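PDB 3NYB: Poly(A) RNA polymerase protein 2, which probably adds adenosine residues to the 3' ends of RNA as the catalytic poly(A) polymerase subunit of the TRAMP RNA surveillance complex. Local coordinates for residues Asp59-Phe65 with Asp80-Ser85; Ala52-Trp57 with Ser98-Leu103. The protein carries 1 engineered substitution. Residues are numbered along the deposited sequence.

Interaction 1: residues Asp59-Phe65 with Asp80-Ser85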
ATOM      1  N   ASP A  59      -2.512  -0.673  36.839  1.00 45.92           N
ATOM      2  CA  ASP A  59      -2.118   0.636  36.313  1.00 55.73           C
ATOM      3  C   ASP A  59      -2.086   0.721  34.779  1.00 72.03           C
ATOM      4  O   ASP A  59      -2.098   1.814  34.208  1.00 80.68           O
ATOM      5  CB  ASP A  59      -0.753   1.043  36.870  1.00 48.38           C
ATOM      6  CG  ASP A  59      -0.815   1.434  38.329  1.00 57.39           C
ATOM      7  OD1 ASP A  59      -1.938   1.656  38.840  1.00 58.37           O
ATOM      8  OD2 ASP A  59       0.259   1.518  38.965  1.00 54.05           O
ATOM      9  N   ALA A  60      -2.044  -0.428  34.113  1.00 66.21           N
ATOM     10  CA  ALA A  60      -1.873  -0.461  32.667  1.00 62.05           C
ATOM     11  C   ALA A  60      -3.180  -0.235  31.913  1.00 61.61           C
ATOM     12  O   ALA A  60      -4.255  -0.589  32.390  1.00 65.27           O
ATOM     13  CB  ALA A  60      -1.236  -1.779  32.243  1.00 63.98           C
ATOM     14  N   ASP A  61      -3.069   0.368  30.732  1.00 47.71           N
ATOM     15  CA  ASP A  61      -4.191   0.542  29.829  1.00 40.72           C
ATOM     16  C   ASP A  61      -3.778  -0.121  28.523  1.00 48.26           C
ATOM     17  O   ASP A  61      -2.686  -0.690  28.423  1.00 50.97           O
ATOM     18  CB  ASP A  61      -4.489   2.033  29.613  1.00 43.50           C
ATOM     19  CG  ASP A  61      -5.988   2.344  29.547  1.00 56.39           C
ATOM     20  OD1 ASP A  61      -6.761   1.579  28.920  1.00 45.58           O
ATOM     21  OD2 ASP A  61      -6.393   3.382  30.119  1.00 75.46           O
ATOM     22  N   LEU A  62      -4.641  -0.040  27.519  1.00 49.41           N
ATOM     23  CA  LEU A  62      -4.415  -0.738  26.263  1.00 48.49           C
ATOM     24  C   LEU A  62      -5.026   0.072  25.130  1.00 45.56           C
ATOM     25  O   LEU A  62      -6.204   0.431  25.181  1.00 40.14           O
ATOM     26  CB  LEU A  62      -5.059  -2.125  26.332  1.00 54.88           C
ATOM     27  CG  LEU A  62      -4.956  -3.077  25.141  1.00 56.30           C
ATOM     28  CD1 LEU A  62      -3.513  -3.438  24.861  1.00 63.56           C
ATOM     29  CD2 LEU A  62      -5.764  -4.334  25.418  1.00 50.55           C
ATOM     30  N   HIS A  63      -4.232   0.365  24.106  1.00 37.08           N
ATOM     31  CA  HIS A  63      -4.725   1.183  23.004  1.00 39.19           C
ATOM     32  C   HIS A  63      -4.453   0.588  21.631  1.00 41.85           C
ATOM     33  O   HIS A  63      -3.390   0.028  21.379  1.00 33.50           O
ATOM     34  CB  HIS A  63      -4.157   2.603  23.093  1.00 50.25           C
ATOM     35  CG  HIS A  63      -4.508   3.306  24.366  1.00 56.01           C
ATOM     36  ND1 HIS A  63      -5.807   3.634  24.697  1.00 60.26           N
ATOM     37  CD2 HIS A  63      -3.739   3.727  25.395  1.00 48.99           C
ATOM     38  CE1 HIS A  63      -5.819   4.230  25.876  1.00 59.15           C
ATOM     39  NE2 HIS A  63      -4.578   4.299  26.320  1.00 57.18           N
ATOM     40  N   VAL A  64      -5.430   0.713  20.745  1.00 41.34           N
ATOM     41  CA  VAL A  64      -5.274   0.258  19.376  1.00 30.77           C
ATOM     42  C   VAL A  64      -4.494   1.305  18.601  1.00 34.07           C
ATOM     43  O   VAL A  64      -4.888   2.469  18.586  1.00 46.26           O
ATOM     44  CB  VAL A  64      -6.646   0.113  18.688  1.00 26.24           C
ATOM     45  CG1 VAL A  64      -6.473  -0.259  17.197  1.00 28.65           C
ATOM     46  CG2 VAL A  64      -7.522  -0.892  19.421  1.00 16.60           C
ATOM     47  N   PHE A  65      -3.405   0.899  17.946  1.00 36.56           N
ATOM     48  CA  PHE A  65      -2.659   1.790  17.051  1.00 34.03           C
ATOM     49  C   PHE A  65      -2.449   1.135  15.680  1.00 33.49           C
ATOM     50  O   PHE A  65      -2.491  -0.084  15.559  1.00 33.92           O
ATOM     51  CB  PHE A  65      -1.295   2.127  17.663  1.00 40.89           C
ATOM     52  CG  PHE A  65      -0.349   0.944  17.732  1.00 45.12           C
ATOM     53  CD1 PHE A  65       0.550   0.686  16.704  1.00 39.16           C
ATOM     54  CD2 PHE A  65      -0.377   0.080  18.815  1.00 46.35           C
ATOM     55  CE1 PHE A  65       1.414  -0.406  16.765  1.00 36.03           C
ATOM     56  CE2 PHE A  65       0.481  -1.005  18.890  1.00 37.97           C
ATOM     57  CZ  PHE A  65       1.379  -1.251  17.866  1.00 34.42           C
ATOM     58  N   ASP A  80      -3.227  -4.175  16.218  1.00 24.04           N
ATOM     59  CA  ASP A  80      -2.084  -3.905  17.081  1.00 32.52           C
ATOM     60  C   ASP A  80      -2.457  -3.098  18.316  1.00 37.20           C
ATOM     61  O   ASP A  80      -3.110  -2.057  18.215  1.00 42.82           O
ATOM     62  CB  ASP A  80      -1.002  -3.164  16.289  1.00 40.74           C
ATOM     63  CG  ASP A  80      -0.763  -3.774  14.918  1.00 52.67           C
ATOM     64  OD1 ASP A  80      -0.274  -4.924  14.855  1.00 50.97           O
ATOM     65  OD2 ASP A  80      -1.068  -3.105  13.903  1.00 65.46           O
ATOM     66  N   CYS A  81      -2.025  -3.573  19.479  1.00 32.41           N
ATOM     67  CA  CYS A  81      -2.252  -2.860  20.730  1.00 34.52           C
ATOM     68  C   CYS A  81      -0.960  -2.600  21.485  1.00 33.83           C
ATOM     69  O   CYS A  81      -0.055  -3.432  21.471  1.00 41.60           O
ATOM     70  CB  CYS A  81      -3.199  -3.659  21.614  1.00 45.37           C
ATOM     71  SG  CYS A  81      -4.620  -4.267  20.708  1.00 39.75           S
ATOM     72  N   VAL A  82      -0.889  -1.438  22.138  1.00 47.00           N
ATOM     73  CA  VAL A  82       0.188  -1.097  23.066  1.00 43.41           C
ATOM     74  C   VAL A  82      -0.326  -1.183  24.494  1.00 43.84           C
ATOM     75  O   VAL A  82      -1.432  -0.721  24.783  1.00 49.64           O
ATOM     76  CB  VAL A  82       0.638   0.362  22.911  1.00 47.05           C
ATOM     77  CG1 VAL A  82       2.151   0.447  22.861  1.00 52.91           C
ATOM     78  CG2 VAL A  82       0.011   1.000  21.692  1.00 47.98           C
ATOM     79  N   VAL A  83       0.483  -1.733  25.392  1.00 51.11           N
ATOM     80  CA  VAL A  83       0.167  -1.713  26.820  1.00 51.15           C
ATOM     81  C   VAL A  83       1.017  -0.659  27.513  1.00 51.13           C
ATOM     82  O   VAL A  83       2.217  -0.568  27.239  1.00 47.26           O
ATOM     83  CB  VAL A  83       0.433  -3.063  27.464  1.00 40.04           C
ATOM     84  CG1 VAL A  83       0.189  -2.989  28.955  1.00 40.61           C
ATOM     85  CG2 VAL A  83      -0.458  -4.093  26.845  1.00 33.56           C
ATOM     86  N   THR A  84       0.407   0.088  28.442  1.00 59.34           N
ATOM     87  CA  THR A  84       0.935   1.387  28.890  1.00 57.52           C
ATOM     88  C   THR A  84       1.572   1.562  30.277  1.00 74.52           C
ATOM     89  O   THR A  84       2.131   2.628  30.544  1.00 93.21           O
ATOM     90  CB  THR A  84      -0.136   2.505  28.759  1.00 59.98           C
ATOM     91  OG1 THR A  84      -1.405   2.022  29.224  1.00 61.59           O
ATOM     92  CG2 THR A  84      -0.262   2.982  27.313  1.00 54.06           C
ATOM     93  N   SER A  85       1.501   0.592  31.177  1.00 75.59           N
ATOM     94  CA  SER A  85       2.256   0.786  32.424  1.00 85.03           C
ATOM     95  C   SER A  85       3.748   0.792  32.099  1.00 87.55           C
ATOM     96  O   SER A  85       4.154   0.240  31.079  1.00 99.87           O
ATOM     97  CB  SER A  85       1.935  -0.289  33.463  1.00 86.08           C
ATOM     98  OG  SER A  85       0.920   0.148  34.344  1.00 85.11           O
TER

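Interaction 2: residues Ala52-Trp57 with Ser98-Leu103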
ATOM      1  N   ALA A  52      -8.308  -7.984  31.100  1.00 28.32           N
ATOM      2  CA  ALA A  52      -7.398  -9.061  31.493  1.00 47.89           C
ATOM      3  C   ALA A  52      -5.995  -8.551  31.827  1.00 56.62           C
ATOM      4  O   ALA A  52      -5.270  -9.182  32.594  1.00 70.52           O
ATOM      5  CB  ALA A  52      -7.324 -10.137  30.418  1.00 43.20           C
ATOM      6  N   VAL A  53      -5.614  -7.421  31.241  1.00 51.32           N
ATOM      7  CA  VAL A  53      -4.310  -6.822  31.502  1.00 42.86           C
ATOM      8  C   VAL A  53      -4.335  -6.113  32.862  1.00 48.09           C
ATOM      9  O   VAL A  53      -3.408  -6.234  33.659  1.00 42.42           O
ATOM     10  CB  VAL A  53      -3.906  -5.842  30.377  1.00 41.27           C
ATOM     11  CG1 VAL A  53      -2.617  -5.120  30.723  1.00 49.70           C
ATOM     12  CG2 VAL A  53      -3.756  -6.591  29.046  1.00 39.55           C
ATOM     13  N   LYS A  54      -5.418  -5.393  33.127  1.00 56.92           N
ATOM     14  CA  LYS A  54      -5.617  -4.768  34.421  1.00 53.33           C
ATOM     15  C   LYS A  54      -5.353  -5.768  35.544  1.00 49.40           C
ATOM     16  O   LYS A  54      -4.799  -5.411  36.580  1.00 58.57           O
ATOM     17  CB  LYS A  54      -7.042  -4.225  34.538  1.00 66.19           C
ATOM     18  CG  LYS A  54      -7.365  -3.042  33.626  1.00 58.86           C
ATOM     19  CD  LYS A  54      -6.344  -1.937  33.771  1.00 59.38           C
ATOM     20  CE  LYS A  54      -7.004  -0.560  33.783  1.00 70.33           C
ATOM     21  NZ  LYS A  54      -8.033  -0.414  32.719  1.00 78.50           N
ATOM     22  N   GLN A  55      -5.742  -7.019  35.336  1.00 39.54           N
ATOM     23  CA  GLN A  55      -5.573  -8.053  36.356  1.00 50.23           C
ATOM     24  C   GLN A  55      -4.126  -8.308  36.758  1.00 49.21           C
ATOM     25  O   GLN A  55      -3.859  -8.666  37.903  1.00 52.83           O
ATOM     26  CB  GLN A  55      -6.208  -9.367  35.909  1.00 46.67           C
ATOM     27  CG  GLN A  55      -7.703  -9.392  36.042  1.00 47.97           C
ATOM     28  CD  GLN A  55      -8.328 -10.457  35.185  1.00 53.71           C
ATOM     29  OE1 GLN A  55      -9.547 -10.623  35.173  1.00 61.73           O
ATOM     30  NE2 GLN A  55      -7.494 -11.187  34.451  1.00 50.04           N
ATOM     31  N   LEU A  56      -3.204  -8.165  35.811  1.00 43.58           N
ATOM     32  CA  LEU A  56      -1.777  -8.292  36.114  1.00 46.79           C
ATOM     33  C   LEU A  56      -1.223  -6.975  36.644  1.00 45.86           C
ATOM     34  O   LEU A  56      -0.485  -6.946  37.630  1.00 51.22           O
ATOM     35  CB  LEU A  56      -0.975  -8.695  34.874  1.00 44.49           C
ATOM     36  CG  LEU A  56      -1.236 -10.054  34.229  1.00 55.71           C
ATOM     37  CD1 LEU A  56      -0.168 -10.349  33.193  1.00 52.13           C
ATOM     38  CD2 LEU A  56      -1.294 -11.165  35.269  1.00 61.91           C
ATOM     39  N   TRP A  57      -1.586  -5.890  35.967  1.00 45.79           N
ATOM     40  CA  TRP A  57      -1.081  -4.563  36.268  1.00 48.12           C
ATOM     41  C   TRP A  57      -2.238  -3.591  36.204  1.00 51.48           C
ATOM     42  O   TRP A  57      -2.561  -3.089  35.132  1.00 49.40           O
ATOM     43  CB  TRP A  57      -0.023  -4.165  35.238  1.00 39.52           C
ATOM     44  CG  TRP A  57       1.024  -5.212  35.034  1.00 46.48           C
ATOM     45  CD1 TRP A  57       2.018  -5.556  35.908  1.00 48.40           C
ATOM     46  CD2 TRP A  57       1.192  -6.057  33.899  1.00 49.22           C
ATOM     47  NE1 TRP A  57       2.792  -6.559  35.388  1.00 56.21           N
ATOM     48  CE2 TRP A  57       2.297  -6.894  34.125  1.00 57.99           C
ATOM     49  CE3 TRP A  57       0.508  -6.204  32.677  1.00 43.38           C
ATOM     50  CZ2 TRP A  57       2.755  -7.844  33.226  1.00 55.81           C
ATOM     51  CZ3 TRP A  57       0.956  -7.149  31.768  1.00 46.44           C
ATOM     52  CH2 TRP A  57       2.067  -7.952  32.045  1.00 46.77           C
ATOM     53  N   SER A  98       4.603 -13.344  30.898  1.00 35.09           N
ATOM     54  CA  SER A  98       3.600 -13.375  31.960  1.00 45.97           C
ATOM     55  C   SER A  98       2.197 -13.135  31.419  1.00 51.31           C
ATOM     56  O   SER A  98       1.245 -13.800  31.823  1.00 59.11           O
ATOM     57  CB  SER A  98       3.923 -12.331  33.029  1.00 40.69           C
ATOM     58  OG  SER A  98       5.245 -12.496  33.500  1.00 56.50           O
ATOM     59  N   LEU A  99       2.080 -12.165  30.519  1.00 38.28           N
ATOM     60  CA  LEU A  99       0.821 -11.875  29.847  1.00 45.18           C
ATOM     61  C   LEU A  99       0.367 -13.100  29.049  1.00 47.12           C
ATOM     62  O   LEU A  99      -0.809 -13.476  29.085  1.00 42.38           O
ATOM     63  CB  LEU A  99       1.004 -10.686  28.901  1.00 45.16           C
ATOM     64  CG  LEU A  99      -0.204 -10.229  28.088  1.00 36.45           C
ATOM     65  CD1 LEU A  99      -1.477 -10.171  28.952  1.00 30.79           C
ATOM     66  CD2 LEU A  99       0.077  -8.875  27.440  1.00 33.88           C
ATOM     67  N   ALA A 100       1.305 -13.712  28.324  1.00 38.39           N
ATOM     68  CA  ALA A 100       1.015 -14.921  27.556  1.00 34.00           C
ATOM     69  C   ALA A 100       0.477 -16.011  28.455  1.00 47.05           C
ATOM     70  O   ALA A 100      -0.641 -16.487  28.271  1.00 40.97           O
ATOM     71  CB  ALA A 100       2.261 -15.415  26.821  1.00 38.22           C
ATOM     72  N   SER A 101       1.289 -16.411  29.427  1.00 52.47           N
ATOM     73  CA  SER A 101       0.873 -17.421  30.385  1.00 45.05           C
ATOM     74  C   SER A 101      -0.537 -17.133  30.892  1.00 48.48           C
ATOM     75  O   SER A 101      -1.357 -18.038  31.018  1.00 51.02           O
ATOM     76  CB  SER A 101       1.851 -17.460  31.547  1.00 47.36           C
ATOM     77  OG  SER A 101       1.996 -18.766  32.026  1.00 52.51           O
ATOM     78  N   HIS A 102      -0.822 -15.861  31.144  1.00 44.72           N
ATOM     79  CA  HIS A 102      -2.094 -15.445  31.741  1.00 37.68           C
ATOM     80  C   HIS A 102      -3.262 -15.519  30.745  1.00 47.01           C
ATOM     81  O   HIS A 102      -4.360 -15.969  31.080  1.00 44.93           O
ATOM     82  CB  HIS A 102      -1.936 -14.032  32.326  1.00 32.03           C
ATOM     83  CG  HIS A 102      -3.165 -13.493  32.995  1.00 51.37           C
ATOM     84  ND1 HIS A 102      -3.706 -12.267  32.677  1.00 52.33           N
ATOM     85  CD2 HIS A 102      -3.939 -14.004  33.982  1.00 59.06           C
ATOM     86  CE1 HIS A 102      -4.769 -12.047  33.431  1.00 54.48           C
ATOM     87  NE2 HIS A 102      -4.935 -13.088  34.228  1.00 63.31           N
ATOM     88  N   LEU A 103      -3.024 -15.060  29.521  1.00 42.63           N
ATOM     89  CA  LEU A 103      -4.033 -15.131  28.472  1.00 38.71           C
ATOM     90  C   LEU A 103      -4.491 -16.572  28.249  1.00 45.94           C
ATOM     91  O   LEU A 103      -5.690 -16.847  28.172  1.00 50.73           O
ATOM     92  CB  LEU A 103      -3.489 -14.533  27.172  1.00 41.07           C
ATOM     93  CG  LEU A 103      -3.850 -13.079  26.876  1.00 36.74           C
ATOM     94  CD1 LEU A 103      -4.347 -12.399  28.131  1.00 42.34           C
ATOM     95  CD2 LEU A 103      -2.698 -12.306  26.235  1.00 27.12           C
TER

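Interaction 1: residues Asp59-Phe65 with Asp80-Ser85
Two short antiparallel strands, 62-65 and 80-83, lie edge to edge at a closest axis distance of 4.6 Å, and each side of the pair has its own relief. On the side of Leu-62, Val-64, Cys-81 and Val-83, the Leu-62 branch fits a hollow between its cross-strand neighbours: its CD1 sits 3.3 Å from Cys-81 CB and 3.7 Å from Val-83 CG2. Ala-60 extends this apolar patch, with its CB 3.8 Å from Val-83 CG1. On the other side the big bump is Phe-65. Its p rotamer folds the ring across strand 80-83, so that Asp-80 CB lies over one face in a CH-pi contact, 3.7 Å from the ring centroid. His-63 presents its ring edge to Thr-84, CD2 to CG2 at 4.0 Å.

The backbone zips beneath these bumps: His-63 N gives to Val-82 O (3.1 Å) and Val-82 N to His-63 O (3.0 Å). Past the strand, Thr-84 OG1 accepts from Asp-61 N at 2.8 Å.

This antiparallel pair borders the mixed sheet of a nucleotidyltransferase palm, with 62-65 one of its two outermost strands; Asp-80 probably belongs to the family's acidic signature. Cys-81 and Val-83, in non-hydrogen-bonded pairs with Val-64 and Leu-62, turn their backbone bonds to strand 132-137. Helix 36-54 packs on the leucine side through Ile-49 and Val-53, while its Arg-50 salt-bridges Asp-61.

Interaction 2: residues Ala52-Trp57 with Ser98-Leu103
Start at Ala-52, near the C-terminal end of helix 36-54. Its methyl points at helix 92-105 and lies 4.4 Å from Leu-103 CD1, while its carbonyl O comes within 3.0 Å of His-102 CE1, at the edge of the imidazole. Val-53 follows with a second apolar contact, CG2 to Leu-99 CD1 at 4.2 Å. Its own carbonyl stays occupied in the turn, taking bonds from Leu-56 N (2.9 Å) and Trp-57 N (3.0 Å), which holds the turn that brings Gln-55 and Leu-56 to face the neighbouring helix.

Gln-55 approaches the His-102 ring edge as well, with NE2 3.0 Å from CE1; its OE1 has a weak hydrogen bond to Lys-106. Leu-56 makes the broadest contact from this segment. Its CD2 stands over the face of His-102, 3.8 Å from the ring centroid in a CH-pi contact, and its CD1 reaches the helix backbone at Leu-99 CA (3.8 Å). The imidazole is therefore met by Leu-56 on one face and by Ala-52 and Gln-55 along its edge. Trp-57 closes the row with the rim of its indole, CH2 lying 4.3 Å from Leu-99 CB.

The C-terminal end of helix 36-54 and the turn after it thus meet helix 92-105 within the palm domain. Beneath this contact, Leu-103 turns to Ile-123 and Phe-125 of strand 121-127, which seats helix 92-105 on the sheet; Ala-52 rests on Leu-108, and Trp-57 touches Leu-87 in the loop leading into that helix.

Both contacts belong to the palm domain, their centres 12 Å apart on the same side of the chain's centre. Interaction 1 pairs two strands at one border of the mixed sheet; interaction 2 joins two helices, both of which rest on that sheet. The chain runs from helix 36-54 into strand 62-65, then strand 79-83, then helix 92-105, so the strand pair is nested inside the loop that the helix pair closes. Val-53 bridges the layers directly, since its CG1 packs 3.9 Å from both Ala-60 CB and Val-83 CG1. Together they give a helix-backed sheet, the scaffold on which nucleotidyltransferases of this family hold their active site.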